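Local coordinates for putative thiol-disulfide isomerase or thioredoxin (PDB 3L9V), which probably acts as a DsbA-type thiol-disulfide oxidoreductase of the thioredoxin fold, forming or exchanging disulfide bonds in other proteins, at residues Y155-N159 and A160-A164; M36-D39 and Q40-H44; V131-Q134 and E135-K139; A176-R179 and K180-G184. All blocks are in the same frame, centred on the assembly; numbering follows the deposited sequence.

The four contacts are local and lie in series along the chain; none crosses or encloses another. Contact 2 comes first. It starts helix 38-43, just after helix 27-35. Contact 3 follows as a middle part of helix 125-140, on the opposite side of the chain's centre from contact 2. Contact 1 then closes a turn as the chain leaves strand 155-157. Contact 4 ends the series in the last turns of helix 167-182. Contacts 1 and 4 touch through I157, F162, V177 and L181, which ties strand 155-157 and its turn to the last helix. Contact 2 also reaches contact 4, through I42 and V178. Contact 3 touches none of the others.

Contact 1 (Y155-N159 and A160-A164); sequences YHINN and AAFGA
The side chain of N158 reaches forward to A160 and A161 and closes a tight turn. Its CB sits 3.9 Å from A161 CB. The next atom, CG, lies anti to the backbone N (chi1 -177°), which carries the amide over the start of the turn. There the branches part. N158 OD1 accepts a hydrogen bond from A160 N at 2.9 Å, with the donor above the plane of the side-chain carbonyl. N158 ND2 rests against A161 CB at 3.7 Å. The backbone adds a second link, as A161 N donates to N158 O at 3.0 Å. The N-H points at this oxygen with an angle of 154°, but again from above the carbonyl plane. N158 thus binds the N-H of A160 with its side chain and that of A161 with its backbone.

The F162 ring packs against I157. Its CE1 meets I157 CG2 at 3.7 Å, and this methyl comes to the ring edge. The two side chains cross at about a right angle. N159 O also lies at the ring edge, in the ring plane, 3.9 Å from F162 CD1. The amide of N159 turns to other partners: its OD1 is hydrogen-bonded to Y174 of helix 167-182 and its ND2 to the carbonyl of P147. That proline probably corresponds to the cis-proline of thioredoxin folds. N158 to A161 form a type I beta turn with an Asx turn built on it, leading from strand 155-157 toward the last helix.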
loop_
_atom_site.group_PDB
_atom_site.type_symbol
_atom_site.label_atom_id
_atom_site.label_comp_id
_atom_site.label_asym_id
_atom_site.label_seq_id
_atom_site.Cartn_x
_atom_site.Cartn_y
_atom_site.Cartn_z
ATOM N N TYR A 155 7.738 -9.301 -11.193
ATOM C CA TYR A 155 6.434 -9.716 -11.724
ATOM C C TYR A 155 5.342 -8.784 -11.229
ATOM O O TYR A 155 5.229 -8.550 -10.022
ATOM C CB TYR A 155 6.100 -11.153 -11.308
ATOM C CG TYR A 155 7.215 -12.152 -11.534
ATOM C CD1 TYR A 155 7.630 -12.491 -12.823
ATOM C CD2 TYR A 155 7.841 -12.772 -10.462
ATOM C CE1 TYR A 155 8.654 -13.418 -13.031
ATOM C CE2 TYR A 155 8.864 -13.693 -10.656
ATOM C CZ TYR A 155 9.264 -14.006 -11.944
ATOM O OH TYR A 155 10.272 -14.909 -12.135
ATOM N N HIS A 156 4.578 -8.230 -12.166
ATOM C CA HIS A 156 3.399 -7.417 -11.861
ATOM C C HIS A 156 2.150 -8.289 -11.969
ATOM O O HIS A 156 1.877 -8.858 -13.016
ATOM C CB HIS A 156 3.295 -6.225 -12.817
ATOM C CG HIS A 156 2.056 -5.400 -12.626
ATOM N ND1 HIS A 156 1.283 -4.961 -13.687
ATOM C CD2 HIS A 156 1.452 -4.933 -11.512
ATOM C CE1 HIS A 156 0.268 -4.254 -13.229
ATOM N NE2 HIS A 156 0.339 -4.230 -11.906
ATOM N N ILE A 157 1.412 -8.426 -10.880
ATOM C CA ILE A 157 0.217 -9.251 -10.909
ATOM C C ILE A 157 -0.844 -8.545 -11.762
ATOM O O ILE A 157 -1.014 -7.341 -11.663
ATOM C CB ILE A 157 -0.300 -9.574 -9.489
ATOM C CG1 ILE A 157 0.803 -10.264 -8.655
ATOM C CG2 ILE A 157 -1.600 -10.411 -9.565
ATOM C CD1 ILE A 157 1.191 -11.717 -9.135
ATOM N N ASN A 158 -1.536 -9.294 -12.622
ATOM C CA ASN A 158 -2.613 -8.706 -13.414
ATOM C C ASN A 158 -3.962 -8.819 -12.682
ATOM O O ASN A 158 -4.609 -9.855 -12.751
ATOM C CB ASN A 158 -2.699 -9.382 -14.799
ATOM C CG ASN A 158 -3.759 -8.747 -15.694
ATOM O OD1 ASN A 158 -4.525 -7.908 -15.246
ATOM N ND2 ASN A 158 -3.797 -9.146 -16.961
ATOM N N ASN A 159 -4.390 -7.769 -11.982
ATOM C CA ASN A 159 -5.632 -7.854 -11.192
ATOM C C ASN A 159 -6.811 -8.301 -12.072
ATOM O O ASN A 159 -7.766 -8.928 -11.617
ATOM C CB ASN A 159 -6.002 -6.489 -10.603
ATOM C CG ASN A 159 -4.897 -5.890 -9.711
ATOM O OD1 ASN A 159 -4.123 -6.610 -9.091
ATOM N ND2 ASN A 159 -4.839 -4.566 -9.660
ATOM N N ALA A 160 -6.757 -7.936 -13.335
ATOM C CA ALA A 160 -7.932 -8.104 -14.170
ATOM C C ALA A 160 -7.932 -9.473 -14.864
ATOM O O ALA A 160 -8.736 -9.711 -15.763
ATOM C CB ALA A 160 -8.030 -6.966 -15.168
ATOM N N ALA A 161 -7.063 -10.378 -14.414
ATOM C CA ALA A 161 -6.975 -11.701 -15.019
ATOM C C ALA A 161 -7.514 -12.801 -14.097
ATOM O O ALA A 161 -7.319 -13.980 -14.365
ATOM C CB ALA A 161 -5.517 -12.007 -15.452
ATOM N N PHE A 162 -8.196 -12.421 -13.016
ATOM C CA PHE A 162 -8.711 -13.405 -12.062
ATOM C C PHE A 162 -10.232 -13.462 -12.141
ATOM O O PHE A 162 -10.883 -12.452 -12.396
ATOM C CB PHE A 162 -8.264 -13.080 -10.626
ATOM C CG PHE A 162 -6.790 -13.251 -10.414
ATOM C CD1 PHE A 162 -5.926 -12.198 -10.613
ATOM C CD2 PHE A 162 -6.270 -14.480 -10.075
ATOM C CE1 PHE A 162 -4.556 -12.361 -10.456
ATOM C CE2 PHE A 162 -4.902 -14.657 -9.928
ATOM C CZ PHE A 162 -4.044 -13.594 -10.111
ATOM N N GLY A 163 -10.785 -14.652 -11.963
ATOM C CA GLY A 163 -12.227 -14.829 -11.968
ATOM C C GLY A 163 -12.669 -15.628 -10.758
ATOM O O GLY A 163 -11.980 -16.546 -10.333
ATOM N N ALA A 164 -13.811 -15.260 -10.190
ATOM C CA ALA A 164 -14.385 -16.012 -9.082
ATOM C C ALA A 164 -15.812 -15.547 -8.822
ATOM O O ALA A 164 -16.147 -14.403 -9.085
ATOM C CB ALA A 164 -13.537 -15.820 -7.830
#

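Contact 2 (M36-D39 and Q40-H44); sequences MGVD and QAIRH
D39 and R43 stand one helical turn apart and share a water. The water donates to D39 OD2 at 2.7 Å and accepts from R43 NH1 at 2.8 Å. It lies in the guanidinium plane, at its edge. The opposite charges are near but form no salt bridge: D39 OD2 and R43 NH1 are 4.5 Å apart. The closer approach is R43 NH1 to D39 CB, at 3.7 Å. R43 gets there with an extended chain from CG to NE. Beside this pair, V38 CG1 meets I42 CD1 at 4.2 Å on a buried side.

The backbone sets this spacing. R43 N donates to D39 O, I42 N to V38 O and A41 N to G37 O, each at 2.9 Å. Farther out, K54 of strand 52-56 forms a salt bridge with D39 OD2, so that oxygen is held by a lysine and the water. F32 of helix 27-35 touches V38 and D39, and Y174 packs on V38.

G37, with positive phi (63°), breaks away from helix 27-35 and is the N-cap of helix 38-43. This is consistent with the kinked first helix of the thioredoxin fold, which probably starts at a CxxC motif.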
loop_
_atom_site.group_PDB
_atom_site.type_symbol
_atom_site.label_atom_id
_atom_site.label_comp_id
_atom_site.label_asym_id
_atom_site.label_seq_id
_atom_site.Cartn_x
_atom_site.Cartn_y
_atom_site.Cartn_z
HETATM N N MSE A 36 -11.507 -8.041 2.064
HETATM C CA MSE A 36 -11.395 -9.345 1.419
HETATM C C MSE A 36 -10.229 -10.185 1.883
HETATM O O MSE A 36 -10.087 -11.320 1.455
HETATM C CB MSE A 36 -11.335 -9.176 -0.089
HETATM C CG MSE A 36 -12.613 -8.628 -0.664
HETATM SE SE MSE A 36 -12.477 -8.520 -2.589
HETATM C CE MSE A 36 -14.318 -7.926 -2.906
ATOM N N GLY A 37 -9.383 -9.617 2.734
ATOM C CA GLY A 37 -8.249 -10.341 3.286
ATOM C C GLY A 37 -7.218 -10.801 2.263
ATOM O O GLY A 37 -6.542 -11.798 2.492
ATOM N N VAL A 38 -7.121 -10.097 1.137
ATOM C CA VAL A 38 -6.132 -10.429 0.111
ATOM C C VAL A 38 -4.713 -10.077 0.598
ATOM O O VAL A 38 -3.809 -10.891 0.492
ATOM C CB VAL A 38 -6.464 -9.737 -1.225
ATOM C CG1 VAL A 38 -5.333 -9.893 -2.226
ATOM C CG2 VAL A 38 -7.779 -10.298 -1.811
ATOM N N ASP A 39 -4.519 -8.873 1.138
ATOM C CA ASP A 39 -3.221 -8.523 1.727
ATOM C C ASP A 39 -2.785 -9.589 2.750
ATOM O O ASP A 39 -1.640 -10.064 2.751
ATOM C CB ASP A 39 -3.251 -7.128 2.375
ATOM C CG ASP A 39 -3.134 -5.995 1.360
ATOM O OD1 ASP A 39 -3.083 -6.271 0.140
ATOM O OD2 ASP A 39 -3.076 -4.816 1.782
ATOM N N GLN A 40 -3.705 -9.989 3.611
ATOM C CA GLN A 40 -3.378 -10.964 4.650
ATOM C C GLN A 40 -3.046 -12.335 4.053
ATOM O O GLN A 40 -2.093 -12.977 4.473
ATOM C CB GLN A 40 -4.531 -11.060 5.648
ATOM C CG GLN A 40 -4.449 -12.189 6.632
ATOM C CD GLN A 40 -5.777 -12.389 7.374
ATOM O OE1 GLN A 40 -6.534 -11.435 7.588
ATOM N NE2 GLN A 40 -6.062 -13.632 7.758
ATOM N N ALA A 41 -3.827 -12.773 3.070
ATOM C CA ALA A 41 -3.546 -14.043 2.395
ATOM C C ALA A 41 -2.163 -14.024 1.723
ATOM O O ALA A 41 -1.474 -15.028 1.672
ATOM C CB ALA A 41 -4.653 -14.375 1.380
ATOM N N ILE A 42 -1.773 -12.867 1.203
ATOM C CA ILE A 42 -0.447 -12.699 0.620
ATOM C C ILE A 42 0.637 -12.780 1.711
ATOM O O ILE A 42 1.639 -13.472 1.547
ATOM C CB ILE A 42 -0.353 -11.374 -0.186
ATOM C CG1 ILE A 42 -1.120 -11.495 -1.502
ATOM C CG2 ILE A 42 1.091 -11.016 -0.499
ATOM C CD1 ILE A 42 -1.163 -10.184 -2.291
ATOM N N ARG A 43 0.434 -12.096 2.835
ATOM C CA ARG A 43 1.426 -12.153 3.898
ATOM C C ARG A 43 1.578 -13.598 4.362
ATOM O O ARG A 43 2.661 -14.053 4.708
ATOM C CB ARG A 43 1.032 -11.229 5.061
ATOM C CG ARG A 43 1.334 -9.755 4.767
ATOM C CD ARG A 43 0.872 -8.821 5.901
ATOM N NE ARG A 43 1.194 -7.445 5.545
ATOM C CZ ARG A 43 0.303 -6.512 5.227
ATOM N NH1 ARG A 43 -0.993 -6.793 5.260
ATOM N NH2 ARG A 43 0.715 -5.292 4.891
ATOM N N HIS A 44 0.477 -14.331 4.315
ATOM C CA HIS A 44 0.476 -15.714 4.736
ATOM C C HIS A 44 1.335 -16.635 3.859
ATOM O O HIS A 44 1.701 -17.718 4.290
ATOM C CB HIS A 44 -0.959 -16.244 4.836
ATOM C CG HIS A 44 -1.040 -17.669 5.283
ATOM N ND1 HIS A 44 -1.407 -18.695 4.439
ATOM C CD2 HIS A 44 -0.781 -18.240 6.483
ATOM C CE1 HIS A 44 -1.383 -19.837 5.105
ATOM N NE2 HIS A 44 -1.004 -19.590 6.343
HETATM O O HOH W 1 -2.417 -4.522 4.432
#

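Contact 3 (V131-Q134 and E135-K139); sequences VALQ and ERLFK
L133 O accepts a hydrogen bond from L137 N at 2.8 Å, and the N-H points almost straight at it (168°). R136 N donates to A132 O over the same length. The bonds from E135 N to V131 O and from F138 N to Q134 O are longer, both 3.1 Å.

On one side L133 and L137 press together. L133 CD1 and L137 CD1 are 3.4 Å apart, tighter than usual for two methyls. L133 CG lies anti to the backbone N (chi1 177°), which brings CD1 to both L137 and R136. The R136 chain bends at CG-CD (chi3 71°) and turns back over the helix. L133 CA then lies over one face of the R136 guanidinium, toward the rim, and R136 NH2 touches L133 CD1 at 3.5 Å.

These residues belong to helix 125-140, the last helix before strand 148-151 of the thioredoxin-type sheet. It lies beside the edge strand 52-56 and helix 64-77. Q134, buried, bonds through OE1 to the backbone N of H56 and through NE2 to the carbonyl of T68. E135 CG packs 3.3 Å from V131 O. Its chain then bends away, and OE2 bonds to S58 OG.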
loop_
_atom_site.group_PDB
_atom_site.type_symbol
_atom_site.label_atom_id
_atom_site.label_comp_id
_atom_site.label_asym_id
_atom_site.label_seq_id
_atom_site.Cartn_x
_atom_site.Cartn_y
_atom_site.Cartn_z
ATOM N N VAL A 131 8.961 10.036 1.338
ATOM C CA VAL A 131 8.134 10.551 0.259
ATOM C C VAL A 131 8.925 10.423 -1.041
ATOM O O VAL A 131 8.401 9.952 -2.058
ATOM C CB VAL A 131 7.713 12.022 0.493
ATOM C CG1 VAL A 131 6.973 12.557 -0.692
ATOM C CG2 VAL A 131 6.828 12.174 1.762
ATOM N N ALA A 132 10.199 10.818 -1.007
ATOM C CA ALA A 132 11.038 10.678 -2.193
ATOM C C ALA A 132 11.045 9.235 -2.647
ATOM O O ALA A 132 10.865 8.949 -3.826
ATOM C CB ALA A 132 12.454 11.136 -1.917
ATOM N N LEU A 133 11.261 8.318 -1.712
ATOM C CA LEU A 133 11.331 6.914 -2.076
ATOM C C LEU A 133 10.036 6.438 -2.762
ATOM O O LEU A 133 10.090 5.730 -3.780
ATOM C CB LEU A 133 11.620 6.053 -0.857
ATOM C CG LEU A 133 11.624 4.551 -1.164
ATOM C CD1 LEU A 133 12.844 4.147 -2.012
ATOM C CD2 LEU A 133 11.550 3.730 0.110
ATOM N N GLN A 134 8.879 6.822 -2.216
ATOM C CA GLN A 134 7.603 6.356 -2.780
ATOM C C GLN A 134 7.412 6.841 -4.201
ATOM O O GLN A 134 6.938 6.093 -5.081
ATOM C CB GLN A 134 6.415 6.753 -1.899
ATOM C CG GLN A 134 6.388 5.998 -0.548
ATOM C CD GLN A 134 5.244 6.478 0.342
ATOM O OE1 GLN A 134 4.154 5.901 0.330
ATOM N NE2 GLN A 134 5.492 7.542 1.116
ATOM N N GLU A 135 7.797 8.091 -4.434
ATOM C CA GLU A 135 7.639 8.677 -5.748
ATOM C C GLU A 135 8.690 8.110 -6.712
ATOM O O GLU A 135 8.411 7.918 -7.893
ATOM C CB GLU A 135 7.713 10.200 -5.677
ATOM C CG GLU A 135 6.677 10.845 -4.740
ATOM C CD GLU A 135 5.230 10.771 -5.266
ATOM O OE1 GLU A 135 4.997 10.137 -6.319
ATOM O OE2 GLU A 135 4.320 11.350 -4.616
ATOM N N ARG A 136 9.889 7.828 -6.202
ATOM C CA ARG A 136 10.942 7.227 -7.015
ATOM C C ARG A 136 10.508 5.827 -7.465
ATOM O O ARG A 136 10.540 5.499 -8.653
ATOM C CB ARG A 136 12.263 7.160 -6.222
ATOM C CG ARG A 136 13.387 6.407 -6.919
ATOM C CD ARG A 136 14.780 6.842 -6.402
ATOM N NE ARG A 136 15.052 6.379 -5.045
ATOM C CZ ARG A 136 14.951 7.136 -3.952
ATOM N NH1 ARG A 136 14.578 8.409 -4.032
ATOM N NH2 ARG A 136 15.220 6.611 -2.769
ATOM N N LEU A 137 10.059 5.018 -6.514
ATOM C CA LEU A 137 9.706 3.644 -6.829
ATOM C C LEU A 137 8.474 3.560 -7.740
ATOM O O LEU A 137 8.328 2.596 -8.503
ATOM C CB LEU A 137 9.560 2.817 -5.559
ATOM C CG LEU A 137 10.847 2.733 -4.724
ATOM C CD1 LEU A 137 10.610 1.998 -3.388
ATOM C CD2 LEU A 137 11.985 2.073 -5.527
ATOM N N PHE A 138 7.611 4.576 -7.685
ATOM C CA PHE A 138 6.443 4.621 -8.567
ATOM C C PHE A 138 6.972 4.593 -9.988
ATOM O O PHE A 138 6.440 3.897 -10.834
ATOM C CB PHE A 138 5.603 5.884 -8.333
ATOM C CG PHE A 138 4.343 5.982 -9.199
ATOM C CD1 PHE A 138 3.115 5.579 -8.717
ATOM C CD2 PHE A 138 4.398 6.527 -10.470
ATOM C CE1 PHE A 138 1.951 5.676 -9.505
ATOM C CE2 PHE A 138 3.241 6.636 -11.254
ATOM C CZ PHE A 138 2.020 6.210 -10.759
ATOM N N LYS A 139 8.041 5.339 -10.236
ATOM C CA LYS A 139 8.579 5.417 -11.592
ATOM C C LYS A 139 9.388 4.180 -11.980
ATOM O O LYS A 139 9.285 3.721 -13.110
ATOM C CB LYS A 139 9.376 6.707 -11.816
ATOM C CG LYS A 139 8.589 7.985 -11.510
ATOM C CD LYS A 139 9.366 9.233 -11.914
ATOM C CE LYS A 139 10.769 9.228 -11.324
ATOM N NZ LYS A 139 11.565 10.398 -11.794
#

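Contact 4 (A176-R179 and K180-G184); sequences AVVR and KLLAG
K180 N donates to A176 O at 2.9 Å in a nearly straight bond. L181 N follows with V177 O at 3.1 Å. The next N-H is shared in a bifurcated hydrogen bond. L182 N lies 3.0 Å from V178 O and 3.0 Å from R179 O, and both branches are bent, with N-H angles of 133° and 131°. It approaches R179 O from well above that carbonyl plane. A183 N bonds three residues back to K180 O. The bonding thus shifts toward the 3-10 pattern as helix 167-182 ends.

The arginine lies back over the helix. R179 bends at chi3 (69°), and one face of its guanidinium comes over A176 O, offset toward the rim. This part of the helix is exposed.

The other side is apolar and buried. V178 CG1 meets L182 CD1 at 3.7 Å, and V177 CG1 meets L181 CD1 at 4.1 Å. In each pair the side chains run side by side and point the same way. Both leucines set CG anti to the carbonyl carbon, which turns the branch back toward the valine one turn earlier.

Beyond them lies the sheet. I157 touches V177, V178 and L181, while V151 touches V178, L181 and L182. R152 NH2 donates to L181 O, and more weakly to A183 O. The chemistry is that of an amphipathic terminal helix: the valines and leucines pack mainly against the strands, R179 and K180 face outward, and the guanidinium of R152, just after strand 148-151, donates to a carbonyl near the helix end.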
loop_
_atom_site.group_PDB
_atom_site.type_symbol
_atom_site.label_atom_id
_atom_site.label_comp_id
_atom_site.label_asym_id
_atom_site.label_seq_id
_atom_site.Cartn_x
_atom_site.Cartn_y
_atom_site.Cartn_z
ATOM N N ALA A 176 -2.584 -17.615 -4.561
ATOM C CA ALA A 176 -1.947 -18.786 -5.146
ATOM C C ALA A 176 -0.922 -18.363 -6.187
ATOM O O ALA A 176 0.193 -18.885 -6.233
ATOM C CB ALA A 176 -2.986 -19.728 -5.762
ATOM N N VAL A 177 -1.291 -17.389 -7.007
ATOM C CA VAL A 177 -0.374 -16.876 -8.003
ATOM C C VAL A 177 0.819 -16.148 -7.372
ATOM O O VAL A 177 1.955 -16.330 -7.793
ATOM C CB VAL A 177 -1.096 -15.998 -9.050
ATOM C CG1 VAL A 177 -0.095 -15.219 -9.887
ATOM C CG2 VAL A 177 -1.963 -16.881 -9.932
ATOM N N VAL A 178 0.569 -15.339 -6.352
ATOM C CA VAL A 178 1.679 -14.694 -5.657
ATOM C C VAL A 178 2.602 -15.698 -5.002
ATOM O O VAL A 178 3.825 -15.579 -5.089
ATOM C CB VAL A 178 1.193 -13.688 -4.626
ATOM C CG1 VAL A 178 2.377 -13.217 -3.747
ATOM C CG2 VAL A 178 0.554 -12.535 -5.353
ATOM N N ARG A 179 2.005 -16.684 -4.335
ATOM C CA ARG A 179 2.742 -17.799 -3.763
ATOM C C ARG A 179 3.653 -18.466 -4.820
ATOM O O ARG A 179 4.862 -18.598 -4.624
ATOM C CB ARG A 179 1.764 -18.822 -3.173
ATOM C CG ARG A 179 2.428 -20.028 -2.440
ATOM C CD ARG A 179 1.464 -21.236 -2.363
ATOM N NE ARG A 179 1.271 -21.798 -3.691
ATOM C CZ ARG A 179 0.125 -22.274 -4.174
ATOM N NH1 ARG A 179 -0.979 -22.274 -3.436
ATOM N NH2 ARG A 179 0.092 -22.759 -5.410
ATOM N N LYS A 180 3.069 -18.875 -5.941
ATOM C CA LYS A 180 3.845 -19.471 -7.034
ATOM C C LYS A 180 5.070 -18.640 -7.427
ATOM O O LYS A 180 6.170 -19.151 -7.579
ATOM C CB LYS A 180 2.951 -19.688 -8.250
ATOM C CG LYS A 180 3.728 -20.050 -9.521
ATOM C CD LYS A 180 2.780 -20.439 -10.655
ATOM C CE LYS A 180 1.954 -19.238 -11.126
ATOM N NZ LYS A 180 0.894 -19.650 -12.097
ATOM N N LEU A 181 4.860 -17.339 -7.581
ATOM C CA LEU A 181 5.900 -16.431 -8.025
ATOM C C LEU A 181 6.959 -16.173 -6.961
ATOM O O LEU A 181 8.067 -15.726 -7.269
ATOM C CB LEU A 181 5.278 -15.112 -8.470
ATOM C CG LEU A 181 4.446 -15.176 -9.751
ATOM C CD1 LEU A 181 3.800 -13.818 -10.015
ATOM C CD2 LEU A 181 5.292 -15.617 -10.953
ATOM N N LEU A 182 6.610 -16.443 -5.709
ATOM C CA LEU A 182 7.573 -16.344 -4.634
ATOM C C LEU A 182 8.397 -17.619 -4.488
ATOM O O LEU A 182 9.328 -17.657 -3.702
ATOM C CB LEU A 182 6.853 -16.078 -3.321
ATOM C CG LEU A 182 6.474 -14.599 -3.161
ATOM C CD1 LEU A 182 5.431 -14.423 -2.079
ATOM C CD2 LEU A 182 7.720 -13.848 -2.830
ATOM N N ALA A 183 8.030 -18.667 -5.214
ATOM C CA ALA A 183 8.711 -19.962 -5.062
ATOM C C ALA A 183 10.206 -19.882 -5.405
ATOM O O ALA A 183 10.623 -19.074 -6.228
ATOM C CB ALA A 183 8.032 -21.013 -5.916
ATOM N N GLY A 184 11.006 -20.727 -4.769
ATOM C CA GLY A 184 12.430 -20.768 -5.048
ATOM C C GLY A 184 13.223 -21.153 -3.819
ATOM O O GLY A 184 12.706 -21.074 -2.708
#